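Local coordinates for protein Cry23AA1 (Bacillus thuringiensis, PDB 4RHZ) that forms an aerolysin-family crystal toxin complex with Cry37AA1, binds zinc, and probably acts by making pores in membranes of target insects, at residues W75-T80 with H132-S137; A150-Q155 with L225-Q230. All blocks are in the same frame, centred on the assembly; numbering follows the deposited sequence. Where two conformers were deposited one is given.

Contact 1: residues W75-T80 with H132-S137. With ZN (zinc ion), chain C.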
loop_
_atom_site.group_PDB
_atom_site.type_symbol
_atom_site.label_atom_id
_atom_site.label_comp_id
_atom_site.label_asym_id
_atom_site.label_seq_id
_atom_site.Cartn_x
_atom_site.Cartn_y
_atom_site.Cartn_z
ATOM N N TRP A 75 13.061 0.827 -16.053
ATOM C CA TRP A 75 13.176 1.330 -14.703
ATOM C C TRP A 75 13.463 0.239 -13.658
ATOM O O TRP A 75 12.886 -0.850 -13.693
ATOM C CB TRP A 75 11.924 2.118 -14.331
ATOM C CG TRP A 75 12.147 3.015 -13.181
ATOM C CD1 TRP A 75 12.925 4.147 -13.143
ATOM C CD2 TRP A 75 11.598 2.854 -11.866
ATOM N NE1 TRP A 75 12.886 4.705 -11.868
ATOM C CE2 TRP A 75 12.077 3.924 -11.074
ATOM C CE3 TRP A 75 10.732 1.910 -11.287
ATOM C CZ2 TRP A 75 11.715 4.079 -9.722
ATOM C CZ3 TRP A 75 10.370 2.060 -9.935
ATOM C CH2 TRP A 75 10.857 3.134 -9.170
ATOM N N THR A 76 14.381 0.526 -12.753
ATOM C CA THR A 76 14.728 -0.443 -11.711
ATOM C C THR A 76 14.228 0.067 -10.357
ATOM O O THR A 76 14.645 1.113 -9.900
ATOM C CB THR A 76 16.225 -0.814 -11.687
ATOM O OG1 THR A 76 16.993 0.385 -11.779
ATOM C CG2 THR A 76 16.582 -1.680 -12.837
ATOM N N GLU A 77 13.247 -0.632 -9.816
ATOM C CA GLU A 77 12.639 -0.285 -8.527
ATOM C C GLU A 77 13.251 -1.196 -7.465
ATOM O O GLU A 77 13.540 -2.384 -7.703
ATOM C CB GLU A 77 11.131 -0.516 -8.524
ATOM C CG GLU A 77 10.691 -2.034 -8.541
ATOM C CD GLU A 77 9.253 -2.240 -7.999
ATOM O OE1 GLU A 77 8.462 -1.257 -8.131
ATOM O OE2 GLU A 77 8.934 -3.329 -7.446
ATOM N N THR A 78 13.500 -0.623 -6.312
ATOM C CA THR A 78 14.022 -1.422 -5.222
ATOM C C THR A 78 12.879 -1.480 -4.294
ATOM O O THR A 78 12.322 -0.448 -3.939
ATOM C CB THR A 78 15.292 -0.840 -4.563
ATOM O OG1 THR A 78 16.409 -1.033 -5.457
ATOM C CG2 THR A 78 15.614 -1.606 -3.236
ATOM N N HIS A 79 12.481 -2.693 -3.946
ATOM C CA HIS A 79 11.389 -2.775 -3.033
ATOM C C HIS A 79 11.363 -3.893 -1.902
ATOM O O HIS A 79 11.971 -4.986 -2.039
ATOM C CB HIS A 79 10.193 -2.854 -3.864
ATOM C CG HIS A 79 9.765 -4.253 -4.071
ATOM N ND1 HIS A 79 9.050 -4.941 -3.116
ATOM C CD2 HIS A 79 9.920 -5.087 -5.115
ATOM C CE1 HIS A 79 8.789 -6.160 -3.559
ATOM N NE2 HIS A 79 9.324 -6.276 -4.764
ATOM N N THR A 80 10.563 -3.602 -0.852
ATOM C CA THR A 80 10.633 -4.261 0.468
ATOM C C THR A 80 9.366 -5.069 0.919
ATOM O O THR A 80 8.232 -4.647 0.688
ATOM C CB THR A 80 11.006 -3.175 1.519
ATOM O OG1 THR A 80 12.270 -2.613 1.197
ATOM C CG2 THR A 80 11.176 -3.729 2.915
ATOM N N HIS A 132 13.763 -4.750 -8.921
ATOM C CA HIS A 132 13.069 -5.238 -10.079
ATOM C C HIS A 132 13.293 -4.253 -11.231
ATOM O O HIS A 132 13.398 -3.037 -11.039
ATOM C CB HIS A 132 11.601 -5.547 -9.762
ATOM C CG HIS A 132 11.395 -6.898 -9.138
ATOM N ND1 HIS A 132 11.973 -8.049 -9.639
ATOM C CD2 HIS A 132 10.698 -7.281 -8.042
ATOM C CE1 HIS A 132 11.626 -9.081 -8.890
ATOM N NE2 HIS A 132 10.846 -8.641 -7.922
ATOM N N THR A 133 13.475 -4.805 -12.419
ATOM C CA THR A 133 13.745 -3.981 -13.593
ATOM C C THR A 133 12.495 -4.085 -14.430
ATOM O O THR A 133 12.169 -5.174 -14.920
ATOM C CB THR A 133 14.988 -4.470 -14.375
ATOM O OG1 THR A 133 16.140 -4.279 -13.546
ATOM C CG2 THR A 133 15.186 -3.634 -15.687
ATOM N N TRP A 134 11.754 -2.982 -14.486
ATOM C CA TRP A 134 10.615 -2.834 -15.403
ATOM C C TRP A 134 11.188 -2.451 -16.790
ATOM O O TRP A 134 12.105 -1.674 -16.881
ATOM C CB TRP A 134 9.648 -1.745 -14.891
ATOM C CG TRP A 134 9.037 -2.084 -13.556
ATOM C CD1 TRP A 134 9.650 -1.997 -12.347
ATOM C CD2 TRP A 134 7.709 -2.579 -13.300
ATOM N NE1 TRP A 134 8.796 -2.425 -11.349
ATOM C CE2 TRP A 134 7.597 -2.777 -11.904
ATOM C CE3 TRP A 134 6.629 -2.896 -14.109
ATOM C CZ2 TRP A 134 6.442 -3.294 -11.294
ATOM C CZ3 TRP A 134 5.478 -3.389 -13.524
ATOM C CH2 TRP A 134 5.401 -3.595 -12.111
ATOM N N SER A 135 10.697 -3.070 -17.848
ATOM C CA SER A 135 11.063 -2.653 -19.198
ATOM C C SER A 135 9.846 -2.736 -20.121
ATOM O O SER A 135 9.138 -3.726 -20.149
ATOM C CB SER A 135 12.263 -3.474 -19.709
ATOM O OG SER A 135 13.418 -3.195 -18.912
ATOM N N ASP A 136 9.570 -1.682 -20.855
ATOM C CA ASP A 136 8.365 -1.717 -21.624
ATOM C C ASP A 136 8.642 -0.961 -22.925
ATOM O O ASP A 136 9.487 -0.034 -22.962
ATOM C CB ASP A 136 7.248 -0.998 -20.824
ATOM C CG ASP A 136 6.689 -1.833 -19.631
ATOM O OD1 ASP A 136 6.945 -1.449 -18.444
ATOM O OD2 ASP A 136 5.955 -2.821 -19.874
ATOM N N SER A 137 7.914 -1.304 -23.981
ATOM C CA SER A 137 7.999 -0.507 -25.198
ATOM C C SER A 137 6.781 -0.688 -26.025
ATOM O O SER A 137 6.012 -1.632 -25.833
ATOM C CB SER A 137 9.236 -0.814 -26.014
ATOM O OG SER A 137 9.148 -2.122 -26.404
HETATM ZN ZN ZN C . 9.308 -8.143 -5.645
#

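Contact 2: residues A150-Q155 with L225-Q230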
loop_
_atom_site.group_PDB
_atom_site.type_symbol
_atom_site.label_atom_id
_atom_site.label_comp_id
_atom_site.label_asym_id
_atom_site.label_seq_id
_atom_site.Cartn_x
_atom_site.Cartn_y
_atom_site.Cartn_z
ATOM N N ALA A 150 5.379 10.534 -24.671
ATOM C CA ALA A 150 5.082 9.216 -24.123
ATOM C C ALA A 150 5.706 9.249 -22.716
ATOM O O ALA A 150 6.956 9.388 -22.563
ATOM C CB ALA A 150 5.661 8.049 -24.983
ATOM N N ALA A 151 4.841 9.237 -21.712
ATOM C CA ALA A 151 5.316 9.291 -20.283
ATOM C C ALA A 151 5.256 7.868 -19.688
ATOM O O ALA A 151 4.277 7.162 -19.841
ATOM C CB ALA A 151 4.449 10.287 -19.465
ATOM N N TYR A 152 6.308 7.461 -19.010
ATOM C CA TYR A 152 6.334 6.142 -18.352
ATOM C C TYR A 152 5.832 6.291 -16.914
ATOM O O TYR A 152 6.366 7.098 -16.129
ATOM C CB TYR A 152 7.800 5.638 -18.379
ATOM C CG TYR A 152 7.981 4.184 -18.067
ATOM C CD1 TYR A 152 7.099 3.231 -18.582
ATOM C CD2 TYR A 152 9.096 3.745 -17.350
ATOM C CE1 TYR A 152 7.304 1.892 -18.349
ATOM C CE2 TYR A 152 9.281 2.391 -17.084
ATOM C CZ TYR A 152 8.415 1.504 -17.583
ATOM O OH TYR A 152 8.631 0.188 -17.387
ATOM N N ILE A 153 4.772 5.553 -16.595
ATOM C CA ILE A 153 4.074 5.659 -15.319
ATOM C C ILE A 153 4.295 4.337 -14.549
ATOM O O ILE A 153 4.061 3.250 -15.125
ATOM C CB ILE A 153 2.510 5.742 -15.473
ATOM C CG1 ILE A 153 1.947 7.071 -16.067
ATOM C CG2 ILE A 153 1.848 5.618 -14.142
ATOM C CD1 ILE A 153 2.913 8.158 -16.210
ATOM N N ILE A 154 4.727 4.413 -13.277
ATOM C CA ILE A 154 4.780 3.216 -12.411
ATOM C C ILE A 154 3.705 3.352 -11.313
ATOM O O ILE A 154 3.634 4.382 -10.616
ATOM C CB ILE A 154 6.221 2.954 -11.907
ATOM C CG1 ILE A 154 6.437 1.482 -11.504
ATOM C CG2 ILE A 154 6.601 3.884 -10.791
ATOM C CD1 ILE A 154 5.502 0.985 -10.481
ATOM N N GLN A 155 2.840 2.363 -11.222
ATOM C CA GLN A 155 1.789 2.371 -10.275
ATOM C C GLN A 155 2.248 1.615 -8.986
ATOM O O GLN A 155 2.397 0.405 -8.995
ATOM C CB GLN A 155 0.538 1.747 -10.875
ATOM C CG GLN A 155 -0.611 1.792 -9.981
ATOM C CD GLN A 155 -1.876 1.378 -10.643
ATOM O OE1 GLN A 155 -2.439 0.319 -10.336
ATOM N NE2 GLN A 155 -2.351 2.212 -11.592
ATOM N N LEU A 225 3.220 -2.031 -8.774
ATOM C CA LEU A 225 2.234 -2.999 -9.151
ATOM C C LEU A 225 2.108 -3.210 -10.641
ATOM O O LEU A 225 1.777 -4.317 -11.066
ATOM C CB LEU A 225 0.876 -2.602 -8.645
ATOM C CG LEU A 225 0.727 -2.290 -7.165
ATOM C CD1 LEU A 225 -0.634 -1.596 -7.022
ATOM C CD2 LEU A 225 0.770 -3.631 -6.323
ATOM N N ARG A 226 2.295 -2.131 -11.416
ATOM C CA ARG A 226 2.193 -2.155 -12.876
ATOM C C ARG A 226 2.745 -0.888 -13.480
ATOM O O ARG A 226 2.868 0.154 -12.773
ATOM C CB ARG A 226 0.801 -2.397 -13.369
ATOM C CG ARG A 226 -0.218 -1.648 -12.625
ATOM C CD ARG A 226 -1.196 -1.190 -13.565
ATOM N NE ARG A 226 -2.475 -1.794 -13.389
ATOM C CZ ARG A 226 -3.284 -2.153 -14.400
ATOM N NH1 ARG A 226 -2.915 -2.003 -15.685
ATOM N NH2 ARG A 226 -4.471 -2.683 -14.114
ATOM N N SER A 227 3.162 -1.020 -14.748
ATOM C CA SER A 227 3.723 0.062 -15.544
ATOM C C SER A 227 2.658 0.405 -16.603
ATOM O O SER A 227 1.847 -0.450 -17.013
ATOM C CB SER A 227 5.064 -0.343 -16.177
ATOM O OG SER A 227 4.850 -1.429 -17.111
ATOM N N ILE A 228 2.597 1.680 -16.956
ATOM C CA ILE A 228 1.694 2.170 -17.966
ATOM C C ILE A 228 2.527 3.149 -18.864
ATOM O O ILE A 228 3.442 3.861 -18.366
ATOM C CB ILE A 228 0.542 2.915 -17.299
ATOM C CG1 ILE A 228 -0.382 1.944 -16.595
ATOM C CG2 ILE A 228 -0.314 3.684 -18.338
ATOM C CD1 ILE A 228 -1.365 2.631 -15.637
ATOM N N ILE A 229 2.257 3.148 -20.175
ATOM C CA ILE A 229 2.840 4.153 -21.093
ATOM C C ILE A 229 1.736 5.099 -21.451
ATOM O O ILE A 229 0.707 4.695 -22.002
ATOM C CB ILE A 229 3.423 3.511 -22.324
ATOM C CG1 ILE A 229 4.678 2.715 -21.898
ATOM C CG2 ILE A 229 3.801 4.593 -23.334
ATOM C CD1 ILE A 229 5.192 1.777 -22.933
ATOM N N GLN A 230 1.890 6.358 -21.087
ATOM C CA GLN A 230 0.796 7.259 -21.242
ATOM C C GLN A 230 1.155 8.197 -22.405
ATOM O O GLN A 230 2.169 8.915 -22.356
ATOM C CB GLN A 230 0.634 8.061 -19.918
ATOM C CG GLN A 230 -0.235 9.285 -19.994
ATOM C CD GLN A 230 -0.054 10.218 -18.802
ATOM O OE1 GLN A 230 -0.464 9.867 -17.683
ATOM N NE2 GLN A 230 0.477 11.436 -19.039
HETATM O O HOH W 1 -4.709 -0.863 -11.449
#

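Contact 1: residues W75-T80 with H132-S137
Strands 75-80 and 132-137 run antiparallel, joined by four backbone hydrogen bonds. Trp75 N makes a straight bond (169°) to Trp134 O although that N lies above the carbonyl plane, and Trp134 N answers with a 2.5 Å bond to Trp75 O. Glu77 and His132 also exchange two bonds, with both donors nearly along the C=O axes. Between these pairs is the non-hydrogen-bonded Thr76-Thr133, where Thr76 CA approaches His132 O at 3.0 Å in a CA-H...O contact.

Packing gathers on the face carrying Trp75, Glu77, His132 and Trp134. Glu77 CG takes the crowded position between backbone N and carbonyl carbon (chi1 71°), and the chain then extends past the indole edge, with CG 3.4 Å from Trp134 NE1. The carboxylate is turned 71° from the indole plane, and its OE1 takes a weak hydrogen bond from Gly224 N. Glu77 CG also lies 3.8 Å from His132 CB, the side chains running side by side. The two indoles cross obliquely, Trp75 CE3 meeting Trp134 CD1 at 4.2 Å.

A zinc ion lies at the His79 end. His79 NE2 binds it at 2.1 Å, and the site also includes Glu130 and His132. In this His132 conformer the ring turns its edge to the metal, but NE2 stays 2.8 Å from ZN, long for a coordinate bond. The imidazoles meet rim to rim, His79 NE2 being 3.7 Å from His132 CD2.

Around the pair, strand 211-235 packs on Glu77, His79 and Trp134 through Gln223 and Ser227, while Tyr152 of strand 146-179 touches both tryptophans.

Contact 2: residues A150-Q155 with L225-Q230
A classic beta bulge interrupts the antiparallel pairing of 150-155 with 225-230 at Gln155, which both Leu225 and Arg226 face. Gln155 N donates to Arg226 O, while Gln155 O receives Leu225 N at 2.6 Å. Farther along, the ladder is regular: the bonds from Ala151 N to Gln230 O and from Gln230 N to Ala151 O are both 2.8 Å, and Ile153 pairs with Ile228 in the same way.

The tight part lies on both faces of the ladder's middle. On one, Ile153 CB and Ile228 CB stand 3.9 Å apart, and Ile153 CG1 crosses the end of Gln230, whose amide is held by Cys99 and Lys97 of the Cry37AA1 chain. On the other, Tyr152, with CG anti to its backbone N (chi1 -166°), slants its ring across toward the partner strand. Its CD1 is 4.1 Å from Ile229 CG1, its OH passes Ser227 CB and bonds to Asp136, and its ring stacks with Phe73.

The backbone is close at the bulge too; what loosens is the partly exposed tip of Arg226. Its kinked chain lays CG and CD alongside the amide of Gln155, whose NE2 bonds to Asn51. Arg226 NH2 has a long, weak ion pair with Asp109. Gln155 OE1 stays 3.7 Å from Arg226 NE, and one water joins them, donating to OE1 at 2.8 Å and accepting a weak bond from NE at 3.1 Å.

In the fold
The centres of the two contacts lie about 11 Å apart, on the same side of the chain's centre, and all four segments belong to the long strands of the elongated aerolysin-type fold. Along the chain they come in series: strands 67-90 and 126-142 pair first, then 146-179, which follows 126-142 directly, pairs with 211-235. Strands 67-90 and 211-235 are neighbours in the same sheet. Side chains also bridge the two contacts: Asp136 OD1 of contact 1 is hydrogen-bonded to Ser227 OG (2.5 Å) of contact 2, and Trp134 CH2 packs on Arg226 N. The zinc site and the surface that meets Cry37AA1 thus lie on neighbouring strands of one sheet.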